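Long-range contacts in putative major capsid protein (Cafeteriavirus-dependent mavirus, PDB 6G44), which probably forms the protein shell of the virophage as a double jelly-roll major capsid protein, with three copies associating into a capsomer: residues P102-I107 with V202-V207; G97-P102 with K237-I242. All coordinates share one frame; numbering follows the deposited sequence. Where two conformers were deposited one is given.

The contacts use consecutive parts of one chain: contact 2 holds strand 96-98 and the loop after it, contact 1 the weakly bonded helix 102-105 that follows; Pro-102 belongs to both. Their centres lie about 10 Å apart. Contact 1 is the deeper, about 11 Å from the centre of the chain with every touching residue buried, whereas contact 2 lies about 14 Å out and includes the partly exposed Glu-239 and Asn-240. In chemistry they differ as well. Contact 1 turns on a glutamate carboxylate and an asparagine amide capturing backbone groups, flanked by apolar packing; contact 2 combines part of a two-stranded antiparallel sheet with a lysine reaching a helix carbonyl. Arg-105 links them, donating to the carbonyl oxygens of Glu-239 and Asn-240.

Contact 1. Residues P102-I107 with V202-V207; sequences PVNRSI and VDEALV
Two polar side chains, Glu-204 from strand 195-205 and Asn-104 from the short, weakly bonded helix 102-105, carry this buried contact. The carboxylate of Glu-204, put forward by an extended chain with CG anti to its backbone N (chi1 -180°), sits at the helix start. Glu-204 OE2 accepts from Asn-104 N at 3.0 Å, from above the carboxylate plane. On its anti lone pair the same OE2 takes Asn-104 ND2 at 2.8 Å. Val-103 N to Glu-204 OE1, 3.3 Å, is only weak. Accepting helix N-H groups in this way would probably favour the ionised carboxylate.

The Asn-104 amide reads the strand's end with both atoms. ND2, already bonded to Glu-204, also donates to Ala-205 O at 2.8 Å, within 2° of the amide plane. OD1 receives Val-207 N at 2.9 Å, so the amide's flip state is fixed.

Apolar contacts flank this network: Val-103 CG2 meets Val-202 CG1 at 3.9 Å, and the side chains of Ile-107 and Leu-206 cross at about a right angle, CD1 to CD1.

Ser-143 OG also bonds Glu-204 OE1. The joint lies between strand 74-84, where Leu-75 and Val-77 touch Val-103, and helices 123-130 and 136-142, which pack on Asn-104 and Val-207.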
loop_
_atom_site.group_PDB
_atom_site.type_symbol
_atom_site.label_atom_id
_atom_site.label_comp_id
_atom_site.label_asym_id
_atom_site.label_seq_id
_atom_site.Cartn_x
_atom_site.Cartn_y
_atom_site.Cartn_z
ATOM N N PRO C 102 5.594 -11.936 18.711
ATOM C CA PRO C 102 5.834 -12.357 20.119
ATOM C C PRO C 102 5.959 -13.856 20.319
ATOM O O PRO C 102 6.618 -14.282 21.280
ATOM C CB PRO C 102 4.625 -11.800 20.861
ATOM C CG PRO C 102 3.553 -11.745 19.815
ATOM C CD PRO C 102 4.259 -11.333 18.549
ATOM N N VAL C 103 5.356 -14.654 19.455
ATOM C CA VAL C 103 5.509 -16.111 19.555
ATOM C C VAL C 103 6.906 -16.504 19.155
ATOM O O VAL C 103 7.597 -17.189 19.915
ATOM C CB VAL C 103 4.437 -16.881 18.779
ATOM C CG1 VAL C 103 4.737 -18.382 18.703
ATOM C CG2 VAL C 103 3.072 -16.606 19.384
ATOM N N ASN C 104 7.372 -16.100 17.978
ATOM C CA ASN C 104 8.721 -16.510 17.559
ATOM C C ASN C 104 9.832 -15.865 18.410
ATOM O O ASN C 104 10.883 -16.493 18.625
ATOM C CB ASN C 104 8.911 -16.300 16.051
ATOM C CG ASN C 104 8.138 -17.311 15.255
ATOM O OD1 ASN C 104 8.568 -18.453 15.119
ATOM N ND2 ASN C 104 6.981 -16.893 14.693
ATOM N N ARG C 105 9.592 -14.665 18.936
ATOM C CA ARG C 105 10.530 -14.039 19.884
ATOM C C ARG C 105 10.745 -14.870 21.138
ATOM O O ARG C 105 11.791 -14.752 21.781
ATOM C CB ARG C 105 10.039 -12.668 20.338
ATOM C CG ARG C 105 10.362 -11.525 19.401
ATOM C CD ARG C 105 9.980 -10.170 20.013
ATOM N NE ARG C 105 10.528 -9.924 21.344
ATOM C CZ ARG C 105 11.699 -9.325 21.614
ATOM N NH1 ARG C 105 12.075 -9.137 22.894
ATOM N NH2 ARG C 105 12.501 -8.916 20.632
ATOM N N SER C 106 9.737 -15.667 21.470
ATOM C CA SER C 106 9.720 -16.473 22.705
ATOM C C SER C 106 10.314 -17.867 22.511
ATOM O O SER C 106 10.230 -18.680 23.447
ATOM C CB SER C 106 8.288 -16.589 23.195
ATOM O OG SER C 106 7.789 -15.327 23.607
ATOM N N ILE C 107 10.883 -18.193 21.352
ATOM C CA ILE C 107 11.384 -19.542 21.102
ATOM C C ILE C 107 12.829 -19.468 20.620
ATOM O O ILE C 107 13.100 -19.298 19.437
ATOM C CB ILE C 107 10.510 -20.313 20.092
ATOM C CG1 ILE C 107 9.039 -20.356 20.484
ATOM C CG2 ILE C 107 11.077 -21.716 19.886
ATOM C CD1 ILE C 107 8.091 -20.725 19.345
ATOM N N VAL C 202 -2.866 -15.165 20.860
ATOM C CA VAL C 202 -2.098 -14.881 19.610
ATOM C C VAL C 202 -1.925 -16.169 18.829
ATOM O O VAL C 202 -1.486 -17.183 19.410
ATOM C CB VAL C 202 -0.707 -14.297 19.916
ATOM C CG1 VAL C 202 0.134 -14.142 18.650
ATOM C CG2 VAL C 202 -0.857 -12.977 20.651
ATOM N N ASP C 203 -2.215 -16.135 17.525
ATOM C CA ASP C 203 -2.081 -17.285 16.601
ATOM C C ASP C 203 -1.049 -16.850 15.549
ATOM O O ASP C 203 -1.385 -16.037 14.671
ATOM C CB ASP C 203 -3.458 -17.599 15.980
ATOM C CG ASP C 203 -3.472 -18.787 15.028
ATOM O OD1 ASP C 203 -2.424 -19.135 14.470
ATOM O OD2 ASP C 203 -4.586 -19.375 14.805
ATOM N N GLU C 204 0.161 -17.384 15.624
ATOM C CA GLU C 204 1.317 -16.939 14.820
ATOM C C GLU C 204 1.982 -18.148 14.136
ATOM O O GLU C 204 2.127 -19.219 14.744
ATOM C CB GLU C 204 2.304 -16.222 15.754
ATOM C CG GLU C 204 3.565 -15.677 15.102
ATOM C CD GLU C 204 4.333 -14.715 15.995
ATOM O OE1 GLU C 204 3.682 -13.887 16.679
ATOM O OE2 GLU C 204 5.590 -14.793 16.010
ATOM N N ALA C 205 2.358 -18.020 12.861
ATOM C CA ALA C 205 3.065 -19.071 12.156
ATOM C C ALA C 205 4.407 -19.349 12.828
ATOM O O ALA C 205 5.129 -18.400 13.187
ATOM C CB ALA C 205 3.282 -18.678 10.703
ATOM N N LEU C 206 4.753 -20.626 12.996
ATOM C CA LEU C 206 6.077 -20.980 13.505
ATOM C C LEU C 206 7.142 -20.791 12.437
ATOM O O LEU C 206 6.998 -21.354 11.347
ATOM C CB LEU C 206 6.078 -22.443 13.947
ATOM C CG LEU C 206 7.394 -22.996 14.491
ATOM C CD1 LEU C 206 7.937 -22.218 15.666
ATOM C CD2 LEU C 206 7.193 -24.466 14.876
ATOM N N VAL C 207 8.220 -20.050 12.764
ATOM C CA VAL C 207 9.356 -19.833 11.874
ATOM C C VAL C 207 10.481 -20.765 12.299
ATOM O O VAL C 207 11.319 -20.433 13.149
ATOM C CB VAL C 207 9.788 -18.355 11.919
ATOM C CG1 VAL C 207 11.007 -18.080 11.058
ATOM C CG2 VAL C 207 8.609 -17.492 11.487
#

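Contact 2. Residues G97-P102 with K237-I242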
loop_
_atom_site.group_PDB
_atom_site.type_symbol
_atom_site.label_atom_id
_atom_site.label_comp_id
_atom_site.label_asym_id
_atom_site.label_seq_id
_atom_site.Cartn_x
_atom_site.Cartn_y
_atom_site.Cartn_z
ATOM N N GLY C 97 0.755 -3.275 24.695
ATOM C CA GLY C 97 0.543 -4.224 23.621
ATOM C C GLY C 97 1.542 -5.325 23.676
ATOM O O GLY C 97 2.073 -5.665 24.752
ATOM N N LEU C 98 1.856 -5.879 22.509
ATOM C CA LEU C 98 2.845 -6.925 22.378
ATOM C C LEU C 98 4.027 -6.491 21.518
ATOM O O LEU C 98 3.878 -5.626 20.637
ATOM C CB LEU C 98 2.212 -8.205 21.814
ATOM C CG LEU C 98 1.054 -8.796 22.609
ATOM C CD1 LEU C 98 0.433 -9.979 21.898
ATOM C CD2 LEU C 98 1.468 -9.196 24.019
ATOM N N LYS C 99 5.185 -7.091 21.778
ATOM C CA LYS C 99 6.365 -6.908 20.928
ATOM C C LYS C 99 6.128 -7.552 19.569
ATOM O O LYS C 99 5.193 -8.346 19.412
ATOM C CB LYS C 99 7.623 -7.437 21.627
ATOM C CG LYS C 99 7.971 -6.616 22.869
ATOM C CD LYS C 99 9.303 -7.011 23.458
ATOM C CE LYS C 99 9.661 -6.155 24.658
ATOM N NZ LYS C 99 11.007 -6.503 25.158
ATOM N N SER C 100 6.938 -7.175 18.573
ATOM C CA SER C 100 6.841 -7.732 17.219
ATOM C C SER C 100 7.071 -9.249 17.227
ATOM O O SER C 100 8.062 -9.706 17.775
ATOM C CB SER C 100 7.879 -7.043 16.319
ATOM O OG SER C 100 7.711 -5.624 16.357
ATOM N N PHE C 101 6.193 -10.006 16.597
ATOM C CA PHE C 101 6.352 -11.474 16.454
ATOM C C PHE C 101 6.560 -12.142 17.819
ATOM O O PHE C 101 7.576 -12.805 18.048
ATOM C CB PHE C 101 7.458 -11.842 15.451
ATOM C CG PHE C 101 7.326 -11.084 14.161
ATOM C CD1 PHE C 101 6.434 -11.524 13.225
ATOM C CD2 PHE C 101 8.001 -9.892 13.952
ATOM C CE1 PHE C 101 6.208 -10.818 12.071
ATOM C CE2 PHE C 101 7.766 -9.155 12.791
ATOM C CZ PHE C 101 6.865 -9.620 11.856
ATOM N N PRO C 102 5.594 -11.936 18.711
ATOM C CA PRO C 102 5.834 -12.357 20.119
ATOM C C PRO C 102 5.959 -13.856 20.319
ATOM O O PRO C 102 6.618 -14.282 21.280
ATOM C CB PRO C 102 4.625 -11.800 20.861
ATOM C CG PRO C 102 3.553 -11.745 19.815
ATOM C CD PRO C 102 4.259 -11.333 18.549
ATOM N N LYS C 237 7.819 -15.376 28.061
ATOM C CA LYS C 237 7.987 -14.579 29.258
ATOM C C LYS C 237 7.828 -13.126 28.909
ATOM O O LYS C 237 7.888 -12.764 27.742
ATOM C CB LYS C 237 9.345 -14.846 29.872
ATOM C CG LYS C 237 10.542 -14.393 29.088
ATOM C CD LYS C 237 11.788 -15.019 29.686
ATOM C CE LYS C 237 13.024 -14.377 29.109
ATOM N NZ LYS C 237 14.236 -15.150 29.494
ATOM N N PRO C 238 7.604 -12.272 29.910
ATOM C CA PRO C 238 7.236 -10.894 29.640
ATOM C C PRO C 238 8.228 -10.136 28.759
ATOM O O PRO C 238 7.796 -9.404 27.847
ATOM C CB PRO C 238 7.131 -10.302 31.044
ATOM C CG PRO C 238 6.686 -11.439 31.868
ATOM C CD PRO C 238 7.519 -12.561 31.357
ATOM N N GLU C 239 9.526 -10.301 28.955
ATOM C CA GLU C 239 10.494 -9.576 28.128
ATOM C C GLU C 239 10.440 -9.969 26.652
ATOM O O GLU C 239 10.863 -9.217 25.796
ATOM C CB GLU C 239 11.920 -9.795 28.668
ATOM C CG GLU C 239 12.973 -8.967 27.982
ATOM C CD GLU C 239 14.254 -8.807 28.772
ATOM O OE1 GLU C 239 14.450 -9.532 29.779
ATOM O OE2 GLU C 239 15.082 -7.957 28.357
ATOM N N ASN C 240 9.993 -11.178 26.355
ATOM C CA ASN C 240 9.838 -11.600 24.974
ATOM C C ASN C 240 8.545 -11.167 24.327
ATOM O O ASN C 240 8.535 -10.925 23.115
ATOM C CB ASN C 240 10.071 -13.095 24.854
ATOM C CG ASN C 240 11.530 -13.447 25.045
ATOM O OD1 ASN C 240 12.414 -12.625 24.808
ATOM N ND2 ASN C 240 11.793 -14.675 25.465
ATOM N N MET C 241 7.490 -11.014 25.095
ATOM C CA MET C 241 6.129 -10.803 24.554
ATOM C C MET C 241 5.540 -9.421 24.765
ATOM O O MET C 241 4.822 -8.961 23.909
ATOM C CB MET C 241 5.141 -11.828 25.136
ATOM C CG MET C 241 5.518 -13.255 24.844
ATOM S SD MET C 241 4.216 -14.420 25.236
ATOM C CE MET C 241 4.046 -14.167 26.987
ATOM N N ILE C 242 5.733 -8.812 25.938
ATOM C CA ILE C 242 4.971 -7.678 26.387
ATOM C C ILE C 242 5.671 -6.358 26.088
ATOM O O ILE C 242 6.839 -6.171 26.375
ATOM C CB ILE C 242 4.694 -7.806 27.918
ATOM C CG1 ILE C 242 3.980 -9.142 28.215
ATOM C CG2 ILE C 242 3.916 -6.608 28.458
ATOM C CD1 ILE C 242 2.561 -9.249 27.675
#
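A small two-stranded antiparallel sheet, 96-98 with 242-244, separate from the main sheets of this double jelly-roll protein, is joined here as the chain leaves helix 238-241. Leu-98 and Ile-242 form a non-hydrogen-bonded pair, with CA atoms 4.6 Å apart and side chains that diverge at their base.

The tight part gathers around Met-241 O. Lys-99 N donates to this oxygen at 2.9 Å with an N-H...O angle of 161°, but approaches from 45° above the carbonyl plane. Leu-98 CA lies 3.2 Å from the same Met-241 O in a CA-H...O contact. Beside the bridge, Leu-98 and Ile-242 cross obliquely, CD2 to CD1 at 3.8 Å, and Ile-242 continues onto Phe-79 and Ala-81 of strand 74-84. The Met-241 side chain starts out away from 97-102 and packs on Phe-79 and Ile-261; Pro-102 CB lies 4.3 Å from Met-241 CB.

Toward Glu-239 and Asn-240, both partly exposed, the packing loosens, and the Lys-99 ammonium meets backbone rather than side-chain tips. Asn-240 sets off away from 97-102, and its ND2 bonds Gln-235 O. The carboxylate of Glu-239 stays apart from the ammonium, with Lys-99 NZ and Glu-239 OE2 5.4 Å from each other, and a glycerol, probably from crystallisation, lies nearby. Buried Lys-99, its chain extended beyond CG, runs from the bridge to this side, its CE passing 3.3 Å from Ile-242 O, a buried oxygen without a hydrogen-bond partner in the model. Besides bonding Lys-347 O, Lys-99 NZ reaches Glu-239 O at 2.8 Å, in the carbonyl plane and on a lone pair.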